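Local coordinates for gentamicin resistance protein (Enterococcus gallinarum, PDB 6CTZ), which probably phosphorylates the 2''-hydroxyl of aminoglycoside antibiotics such as kanamycin, so conferring gentamicin resistance, and holds GDP, kanamycin and magnesium in this complex, at residues 15-21 / 32-36; 37-41 / 72-76; 52-56 / 83-87. The protein carries 2 engineered substitutions. Residues are numbered along the deposited sequence.

In the fold
The three contacts follow the assembly of a kinase-like N-terminal lobe, an antiparallel sheet with one long helix packed on it. From the N terminus, contact 1 comes first, closing the hairpin of strands 20-25 and 29-34. Only then does strand 38-43 open contact 2, so these two stand in series, joined where Ile32 pairs with Phe40 and where Ile15 touches Phe40 and Tyr75. Contact 2 closes a longer excursion, through helix 46-62, when strand 73-78 arrives. Contact 3 starts inside that excursion and ends beyond it, setting the helix on strand 83-89, so contacts 2 and 3 cross. A salt bridge between Arg41 and Glu55 ties them together beside the nucleotide.

Contact 1: 15-21 / 32-36; sequences ISIQSVE and ILVNG
An antiparallel beta hairpin opens the N-terminal sheet of this kinase-like fold, and 15-21 / 32-36 is its open end, away from the turn that holds the GDP-binding Gly26 and Arg28. Ile32 (chi1 p), already within strand 29-34, sets its CD1 3.9 Å from Val20 CG1. Leu33 forms the hydrogen-bonded pair with Glu21, CA atoms 5.3 Å apart: Leu33 N to Glu21 O is 2.8 Å, Glu21 N to Leu33 O 3.0 Å. Val34 faces Val20 in a non-hydrogen-bonded pair (CA-CA 4.6 Å), and its CG1 meets Ile17 CG1 at 3.8 Å. At Asn35 the chain leaves the extended conformation (phi/psi 58/25), though Asn35 N still donates to Ser19 O at 2.9 Å. Its side chain (chi1 m) fastens the incoming loop: ND2 donates to Ser16 O at 2.9 Å, while OD1 accepts from Gln18 N at 2.8 Å and Ser19 N at 3.2 Å. Gly36 also has positive phi (68°), and one water joins Gly36 N (2.9 Å), Leu33 O (2.9 Å), Ser19 OG (2.8 Å) and Glu21 OE1 (2.7 Å).

Contact 2: 37-41 / 72-76; sequences DWVFR and QYVYI. With GDP (guanosine-5'-diphosphate), chain B.
Side chains can join strands that share no backbone hydrogen bond, as 37-41 and 72-76 do. Their strands run in roughly the same direction, axes inclined at 50° and 9.2 Å apart at closest approach, with Phe40 and Tyr75 CA atoms 8.5 Å apart. Tyr75 (chi1 m) has the largest buried area. Its edge meets the face of Trp38 (chi1 m, chi2 101°) in a T-shaped pair, the Tyr75 ring and the six-membered ring of Trp38 having centroids 4.9 Å apart and planes at 68°; CE2 of Tyr75 lies 3.6 Å from CZ3 of Trp38. Phe40 (chi1 m) completes the aromatic cluster: CZ of Phe40 is 3.9 Å from CD2 of Tyr75, the rings nearly parallel but barely overlapping. CZ3 of Trp38 also reaches CB of Val74 at 4.0 Å. Asp37 and Trp38 both face Val34, and Val74 and Tyr75 both face Gly87, each a classic beta bulge. Arg41, fully extended through chi3, serves the nucleotide, with NE and NH2 donating to O1A of GDP at 2.7 and 3.0 Å. Strand 83-89 runs between the two strands and bonds to both; Ile15 packs against Phe40 and Tyr75, Asp14 receives the Tyr75 hydroxyl, and helix 46-62 packs against Tyr73.

Contact 3: 52-56 / 83-87; sequences LNKEI and NPFVG
Helix-on-sheet packing in the N-terminal lobe of a kinase-like fold is exemplified by 52-56 against 83-87, where the long helix that follows the third strand lies on the strand next to it in the sheet. The helical turn is regular, with Ile56 N donating to Leu52 O at 2.8 Å, and its axis crosses the extended strand at 49°, 9.2 Å away at closest approach. No hydrogen bond passes between the two, so the fit depends on shape. Alternation along the strand turns Pro84 and Val86 toward the helix and Phe85 away, leaving a shallow hollow over the backbone of Phe85. Leu52 (chi1 t, chi2 p) drops into it, the CA atoms of Leu52 and Pro84 being 7.3 Å apart. Its CD2 rests on the strand itself, 3.6 Å from Pro84 O and 3.7 Å from Phe85 CA, and touches the proline ring at CG (3.9 Å). One turn later Ile56 (chi1 m, chi2 t) presents its CD1 to the same two bumps, 4.0 Å from Val86 CG1 and more loosely 4.5 Å from Pro84 CB. Asn53 borders the proline ring, OD1 lying 3.8 Å from Pro84 CG. Tyr73 packs on Leu52, Ile56 and Val86. The layer adjoins the nucleotide site: Glu55, on the same turn, forms a salt bridge with the GDP-binding Arg41, in a manner consistent with the strand-to-helix ion pair of protein kinases. Beside this, the other branch of Leu52 completes the fit, its CD1 3.9 Å from Val86 CG2.

Contact 1: 15-21 / 32-36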
loop_
_atom_site.group_PDB
_atom_site.type_symbol
_atom_site.label_atom_id
_atom_site.label_comp_id
_atom_site.label_asym_id
_atom_site.label_seq_id
_atom_site.Cartn_x
_atom_site.Cartn_y
_atom_site.Cartn_z
ATOM N N ILE A 15 26.375 7.164 14.311
ATOM C CA ILE A 15 25.610 5.995 14.731
ATOM C C ILE A 15 26.577 4.964 15.293
ATOM O O ILE A 15 27.399 4.403 14.557
ATOM C CB ILE A 15 24.782 5.413 13.581
ATOM C CG1 ILE A 15 23.791 6.455 13.085
ATOM C CG2 ILE A 15 24.055 4.142 14.024
ATOM C CD1 ILE A 15 23.080 6.039 11.860
ATOM N N SER A 16 26.477 4.709 16.595
ATOM C CA SER A 16 27.191 3.620 17.248
ATOM C C SER A 16 26.169 2.534 17.540
ATOM O O SER A 16 25.220 2.757 18.296
ATOM C CB SER A 16 27.843 4.087 18.547
ATOM O OG SER A 16 28.429 2.997 19.234
ATOM N N ILE A 17 26.359 1.369 16.938
ATOM C CA ILE A 17 25.341 0.328 16.954
ATOM C C ILE A 17 25.543 -0.558 18.176
ATOM O O ILE A 17 26.582 -1.215 18.320
ATOM C CB ILE A 17 25.354 -0.478 15.649
ATOM C CG1 ILE A 17 24.900 0.415 14.490
ATOM C CG2 ILE A 17 24.469 -1.677 15.780
ATOM C CD1 ILE A 17 24.830 -0.287 13.152
ATOM N N GLN A 18 24.559 -0.540 19.073
ATOM C CA GLN A 18 24.528 -1.395 20.252
ATOM C C GLN A 18 23.587 -2.575 20.093
ATOM O O GLN A 18 23.781 -3.603 20.748
ATOM C CB GLN A 18 24.089 -0.591 21.481
ATOM C CG GLN A 18 25.104 0.432 21.968
ATOM C CD GLN A 18 24.884 1.809 21.374
ATOM O OE1 GLN A 18 23.747 2.243 21.183
ATOM N NE2 GLN A 18 25.975 2.507 21.077
ATOM N N SER A 19 22.576 -2.452 19.242
ATOM C CA SER A 19 21.652 -3.537 19.019
ATOM C C SER A 19 21.095 -3.415 17.638
ATOM O O SER A 19 20.932 -2.339 17.175
ATOM C CB SER A 19 20.503 -3.505 20.013
ATOM O OG SER A 19 19.590 -2.441 19.824
ATOM N N VAL A 20 20.848 -4.539 17.008
ATOM C CA VAL A 20 20.258 -4.599 15.681
ATOM C C VAL A 20 19.325 -5.783 15.614
ATOM O O VAL A 20 19.681 -6.859 15.991
ATOM C CB VAL A 20 21.287 -4.744 14.591
ATOM C CG1 VAL A 20 20.636 -4.722 13.245
ATOM C CG2 VAL A 20 22.228 -3.620 14.650
ATOM N N GLU A 21 18.122 -5.558 15.126
ATOM C CA GLU A 21 17.154 -6.611 15.004
ATOM C C GLU A 21 16.309 -6.461 13.737
ATOM O O GLU A 21 16.063 -5.390 13.280
ATOM C CB GLU A 21 16.236 -6.638 16.228
ATOM C CG GLU A 21 15.617 -5.315 16.587
ATOM C CD GLU A 21 15.069 -5.093 18.015
ATOM O OE1 GLU A 21 15.737 -4.414 18.820
ATOM O OE2 GLU A 21 13.908 -5.446 18.303
ATOM N N ILE A 32 15.342 -2.965 9.252
ATOM C CA ILE A 32 15.934 -3.387 10.514
ATOM C C ILE A 32 15.813 -2.245 11.513
ATOM O O ILE A 32 15.622 -1.083 11.152
ATOM C CB ILE A 32 17.396 -3.841 10.362
ATOM C CG1 ILE A 32 18.281 -2.686 9.880
ATOM C CG2 ILE A 32 17.466 -5.014 9.405
ATOM C CD1 ILE A 32 19.765 -3.041 9.833
ATOM N N LEU A 33 15.908 -2.590 12.789
ATOM C CA LEU A 33 15.805 -1.617 13.866
ATOM C C LEU A 33 17.144 -1.561 14.585
ATOM O O LEU A 33 17.638 -2.588 15.063
ATOM C CB LEU A 33 14.687 -1.998 14.833
ATOM C CG LEU A 33 14.383 -1.005 15.953
ATOM C CD1 LEU A 33 13.921 0.344 15.391
ATOM C CD2 LEU A 33 13.350 -1.594 16.913
ATOM N N VAL A 34 17.727 -0.367 14.654
ATOM C CA VAL A 34 19.036 -0.147 15.257
ATOM C C VAL A 34 18.834 0.609 16.559
ATOM O O VAL A 34 18.159 1.644 16.586
ATOM C CB VAL A 34 19.956 0.637 14.306
ATOM C CG1 VAL A 34 21.207 1.134 15.040
ATOM C CG2 VAL A 34 20.325 -0.229 13.107
ATOM N N ASN A 35 19.404 0.080 17.641
ATOM C CA ASN A 35 19.343 0.696 18.964
ATOM C C ASN A 35 17.916 0.899 19.459
ATOM O O ASN A 35 17.666 1.774 20.294
ATOM C CB ASN A 35 20.148 2.000 19.034
ATOM C CG ASN A 35 21.611 1.791 18.692
ATOM O OD1 ASN A 35 22.101 0.666 18.716
ATOM N ND2 ASN A 35 22.311 2.872 18.367
ATOM N N GLY A 36 16.970 0.104 18.956
ATOM C CA GLY A 36 15.577 0.259 19.304
ATOM C C GLY A 36 14.923 1.522 18.797
ATOM O O GLY A 36 13.724 1.716 19.035
HETATM O O HOH W 1 17.471 -2.539 17.926
#

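Contact 2: 37-41 / 72-76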
loop_
_atom_site.group_PDB
_atom_site.type_symbol
_atom_site.label_atom_id
_atom_site.label_comp_id
_atom_site.label_asym_id
_atom_site.label_seq_id
_atom_site.Cartn_x
_atom_site.Cartn_y
_atom_site.Cartn_z
ATOM N N ASP A 37 15.657 2.371 18.077
ATOM C CA ASP A 37 15.211 3.721 17.761
ATOM C C ASP A 37 15.191 4.048 16.278
ATOM O O ASP A 37 14.380 4.879 15.864
ATOM C CB ASP A 37 16.116 4.760 18.447
ATOM C CG ASP A 37 16.061 4.680 19.953
ATOM O OD1 ASP A 37 15.105 4.075 20.484
ATOM O OD2 ASP A 37 16.971 5.231 20.604
ATOM N N TRP A 38 16.074 3.459 15.476
ATOM C CA TRP A 38 16.285 3.881 14.097
ATOM C C TRP A 38 15.912 2.747 13.159
ATOM O O TRP A 38 16.434 1.636 13.289
ATOM C CB TRP A 38 17.748 4.254 13.859
ATOM C CG TRP A 38 18.150 5.512 14.543
ATOM C CD1 TRP A 38 18.845 5.626 15.710
ATOM C CD2 TRP A 38 17.876 6.848 14.103
ATOM N NE1 TRP A 38 19.024 6.952 16.019
ATOM C CE2 TRP A 38 18.437 7.723 15.050
ATOM C CE3 TRP A 38 17.207 7.384 12.995
ATOM C CZ2 TRP A 38 18.354 9.109 14.926
ATOM C CZ3 TRP A 38 17.122 8.759 12.873
ATOM C CH2 TRP A 38 17.696 9.607 13.833
ATOM N N VAL A 39 15.047 3.039 12.207
ATOM C CA VAL A 39 14.723 2.081 11.196
ATOM C C VAL A 39 15.644 2.320 9.995
ATOM O O VAL A 39 15.685 3.392 9.482
ATOM C CB VAL A 39 13.239 2.236 10.706
ATOM C CG1 VAL A 39 12.952 1.291 9.554
ATOM C CG2 VAL A 39 12.262 2.057 11.846
ATOM N N PHE A 40 16.405 1.325 9.605
ATOM C CA PHE A 40 17.164 1.373 8.363
ATOM C C PHE A 40 16.490 0.469 7.344
ATOM O O PHE A 40 16.200 -0.702 7.629
ATOM C CB PHE A 40 18.649 1.056 8.567
ATOM C CG PHE A 40 19.407 2.221 9.102
ATOM C CD1 PHE A 40 19.457 2.463 10.468
ATOM C CD2 PHE A 40 20.005 3.124 8.236
ATOM C CE1 PHE A 40 20.141 3.561 10.968
ATOM C CE2 PHE A 40 20.677 4.224 8.724
ATOM C CZ PHE A 40 20.738 4.448 10.090
ATOM N N ARG A 41 16.203 1.033 6.174
ATOM C CA ARG A 41 15.314 0.407 5.209
ATOM C C ARG A 41 16.055 0.282 3.887
ATOM O O ARG A 41 16.477 1.293 3.304
ATOM C CB ARG A 41 14.043 1.241 5.071
ATOM C CG ARG A 41 12.951 0.608 4.233
ATOM C CD ARG A 41 11.768 1.540 4.292
ATOM N NE ARG A 41 10.610 1.272 3.447
ATOM C CZ ARG A 41 10.284 2.013 2.391
ATOM N NH1 ARG A 41 11.092 2.980 1.966
ATOM N NH2 ARG A 41 9.141 1.796 1.756
ATOM N N GLN A 72 10.593 10.119 8.244
ATOM C CA GLN A 72 11.425 11.274 7.939
ATOM C C GLN A 72 12.861 10.799 7.840
ATOM O O GLN A 72 13.504 10.504 8.859
ATOM C CB GLN A 72 11.293 12.320 9.021
ATOM C CG GLN A 72 9.951 12.956 9.042
ATOM C CD GLN A 72 10.021 14.170 9.887
ATOM O OE1 GLN A 72 10.181 15.276 9.389
ATOM N NE2 GLN A 72 9.993 13.966 11.190
ATOM N N TYR A 73 13.361 10.729 6.617
ATOM C CA TYR A 73 14.673 10.146 6.384
ATOM C C TYR A 73 15.744 11.123 6.847
ATOM O O TYR A 73 15.949 12.173 6.231
ATOM C CB TYR A 73 14.822 9.823 4.904
ATOM C CG TYR A 73 13.783 8.866 4.324
ATOM C CD1 TYR A 73 13.066 7.960 5.120
ATOM C CD2 TYR A 73 13.533 8.865 2.960
ATOM C CE1 TYR A 73 12.144 7.093 4.556
ATOM C CE2 TYR A 73 12.625 8.005 2.398
ATOM C CZ TYR A 73 11.934 7.122 3.193
ATOM O OH TYR A 73 11.032 6.273 2.602
ATOM N N VAL A 74 16.412 10.789 7.940
ATOM C CA VAL A 74 17.522 11.584 8.454
ATOM C C VAL A 74 18.834 11.137 7.837
ATOM O O VAL A 74 19.723 11.956 7.585
ATOM C CB VAL A 74 17.544 11.464 9.993
ATOM C CG1 VAL A 74 18.837 12.036 10.592
ATOM C CG2 VAL A 74 16.317 12.146 10.581
ATOM N N TYR A 75 18.968 9.842 7.587
ATOM C CA TYR A 75 20.189 9.253 7.058
ATOM C C TYR A 75 19.904 8.777 5.644
ATOM O O TYR A 75 18.949 8.026 5.420
ATOM C CB TYR A 75 20.637 8.096 7.945
ATOM C CG TYR A 75 20.988 8.577 9.335
ATOM C CD1 TYR A 75 22.118 9.360 9.550
ATOM C CD2 TYR A 75 20.188 8.265 10.429
ATOM C CE1 TYR A 75 22.439 9.815 10.811
ATOM C CE2 TYR A 75 20.510 8.715 11.703
ATOM C CZ TYR A 75 21.636 9.489 11.886
ATOM O OH TYR A 75 21.957 9.951 13.146
ATOM N N ILE A 76 20.698 9.243 4.684
ATOM C CA ILE A 76 20.525 8.861 3.291
ATOM C C ILE A 76 21.837 8.237 2.845
ATOM O O ILE A 76 22.858 8.929 2.733
ATOM C CB ILE A 76 20.106 10.040 2.406
ATOM C CG1 ILE A 76 18.766 10.608 2.906
ATOM C CG2 ILE A 76 19.979 9.589 0.964
ATOM C CD1 ILE A 76 18.160 11.671 2.021
HETATM P PB GDP B . 7.829 -2.766 1.608
HETATM O O1B GDP B . 7.859 -1.543 0.723
HETATM O O2B GDP B . 6.415 -3.231 1.893
HETATM O O3B GDP B . 8.745 -3.857 1.102
HETATM O O3A GDP B . 8.494 -2.288 3.003
HETATM P PA GDP B . 7.853 -1.371 4.175
HETATM O O1A GDP B . 8.233 0.068 3.991
HETATM O O2A GDP B . 6.359 -1.625 4.279
HETATM O "O5'" GDP B . 8.669 -1.925 5.465
HETATM C "C5'" GDP B . 8.636 -3.316 5.753
HETATM C "C4'" GDP B . 8.043 -3.518 7.127
HETATM O "O4'" GDP B . 8.936 -2.971 8.098
HETATM C "C3'" GDP B . 6.728 -2.797 7.375
HETATM O "O3'" GDP B . 5.601 -3.496 6.834
HETATM C "C2'" GDP B . 6.705 -2.787 8.882
HETATM O "O2'" GDP B . 6.364 -4.082 9.387
HETATM C "C1'" GDP B . 8.169 -2.548 9.217
HETATM N N9 GDP B . 8.415 -1.104 9.405
HETATM C C8 GDP B . 8.948 -0.229 8.523
HETATM N N7 GDP B . 9.010 1.005 9.088
HETATM C C5 GDP B . 8.518 0.907 10.338
HETATM C C6 GDP B . 8.276 1.812 11.469
HETATM O O6 GDP B . 8.580 3.018 11.397
HETATM N N1 GDP B . 7.742 1.276 12.577
HETATM C C2 GDP B . 7.407 -0.028 12.691
HETATM N N2 GDP B . 6.888 -0.480 13.849
HETATM N N3 GDP B . 7.590 -0.918 11.690
HETATM C C4 GDP B . 8.137 -0.488 10.534
#

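Contact 3: 52-56 / 83-87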
loop_
_atom_site.group_PDB
_atom_site.type_symbol
_atom_site.label_atom_id
_atom_site.label_comp_id
_atom_site.label_asym_id
_atom_site.label_seq_id
_atom_site.Cartn_x
_atom_site.Cartn_y
_atom_site.Cartn_z
ATOM N N LEU A 52 12.184 4.197 -3.603
ATOM C CA LEU A 52 12.805 4.919 -2.500
ATOM C C LEU A 52 13.248 6.310 -2.935
ATOM O O LEU A 52 13.076 7.280 -2.188
ATOM C CB LEU A 52 13.972 4.112 -1.928
ATOM C CG LEU A 52 14.698 4.826 -0.790
ATOM C CD1 LEU A 52 13.731 5.191 0.327
ATOM C CD2 LEU A 52 15.836 3.968 -0.261
ATOM N N ASN A 53 13.804 6.434 -4.142
ATOM C CA ASN A 53 14.171 7.759 -4.631
ATOM C C ASN A 53 12.959 8.678 -4.704
ATOM O O ASN A 53 13.062 9.875 -4.409
ATOM C CB ASN A 53 14.892 7.662 -5.971
ATOM C CG ASN A 53 16.351 7.367 -5.792
ATOM O OD1 ASN A 53 16.976 7.895 -4.877
ATOM N ND2 ASN A 53 16.901 6.512 -6.637
ATOM N N LYS A 54 11.799 8.130 -5.080
ATOM C CA LYS A 54 10.556 8.893 -5.043
ATOM C C LYS A 54 10.207 9.302 -3.614
ATOM O O LYS A 54 9.925 10.473 -3.349
ATOM C CB LYS A 54 9.429 8.063 -5.667
ATOM C CG LYS A 54 8.023 8.618 -5.452
ATOM C CD LYS A 54 6.971 7.719 -6.074
ATOM C CE LYS A 54 6.860 6.367 -5.385
ATOM N NZ LYS A 54 6.022 5.427 -6.197
ATOM N N GLU A 55 10.253 8.353 -2.667
ATOM C CA GLU A 55 9.927 8.687 -1.280
ATOM C C GLU A 55 10.877 9.737 -0.708
ATOM O O GLU A 55 10.451 10.608 0.058
ATOM C CB GLU A 55 9.914 7.432 -0.399
ATOM C CG GLU A 55 8.772 6.468 -0.706
ATOM C CD GLU A 55 8.681 5.378 0.336
ATOM O OE1 GLU A 55 9.350 4.343 0.162
ATOM O OE2 GLU A 55 7.968 5.565 1.348
ATOM N N ILE A 56 12.164 9.663 -1.061
ATOM C CA ILE A 56 13.131 10.641 -0.564
ATOM C C ILE A 56 12.702 12.061 -0.925
ATOM O O ILE A 56 12.860 12.999 -0.130
ATOM C CB ILE A 56 14.544 10.306 -1.084
ATOM C CG1 ILE A 56 15.101 9.081 -0.350
ATOM C CG2 ILE A 56 15.480 11.521 -0.958
ATOM C CD1 ILE A 56 16.335 8.485 -0.999
ATOM N N ASN A 83 21.751 2.917 -5.967
ATOM C CA ASN A 83 21.221 1.966 -4.993
ATOM C C ASN A 83 21.190 2.638 -3.623
ATOM O O ASN A 83 22.110 2.472 -2.815
ATOM C CB ASN A 83 22.049 0.677 -4.989
ATOM C CG ASN A 83 21.812 -0.178 -6.231
ATOM O OD1 ASN A 83 20.842 -0.933 -6.298
ATOM N ND2 ASN A 83 22.706 -0.073 -7.211
ATOM N N PRO A 84 20.143 3.410 -3.334
ATOM C CA PRO A 84 20.076 4.137 -2.061
ATOM C C PRO A 84 19.527 3.274 -0.933
ATOM O O PRO A 84 18.896 2.241 -1.154
ATOM C CB PRO A 84 19.073 5.251 -2.373
ATOM C CG PRO A 84 18.134 4.605 -3.349
ATOM C CD PRO A 84 18.987 3.695 -4.202
ATOM N N PHE A 85 19.755 3.743 0.296
ATOM C CA PHE A 85 19.046 3.229 1.467
ATOM C C PHE A 85 18.877 4.372 2.457
ATOM O O PHE A 85 19.531 5.408 2.334
ATOM C CB PHE A 85 19.706 1.978 2.069
ATOM C CG PHE A 85 21.012 2.238 2.765
ATOM C CD1 PHE A 85 21.038 2.574 4.110
ATOM C CD2 PHE A 85 22.218 2.097 2.089
ATOM C CE1 PHE A 85 22.241 2.792 4.765
ATOM C CE2 PHE A 85 23.423 2.318 2.743
ATOM C CZ PHE A 85 23.426 2.668 4.080
ATOM N N VAL A 86 17.953 4.213 3.406
ATOM C CA VAL A 86 17.687 5.279 4.343
ATOM C C VAL A 86 17.514 4.854 5.770
ATOM O O VAL A 86 17.265 3.748 6.027
ATOM C CB VAL A 86 16.374 6.056 3.960
ATOM C CG1 VAL A 86 16.530 6.722 2.619
ATOM C CG2 VAL A 86 15.151 5.117 3.926
ATOM N N GLY A 87 17.649 5.803 6.674
ATOM C CA GLY A 87 17.373 5.596 8.069
ATOM C C GLY A 87 16.446 6.684 8.590
ATOM O O GLY A 87 16.633 7.824 8.278
#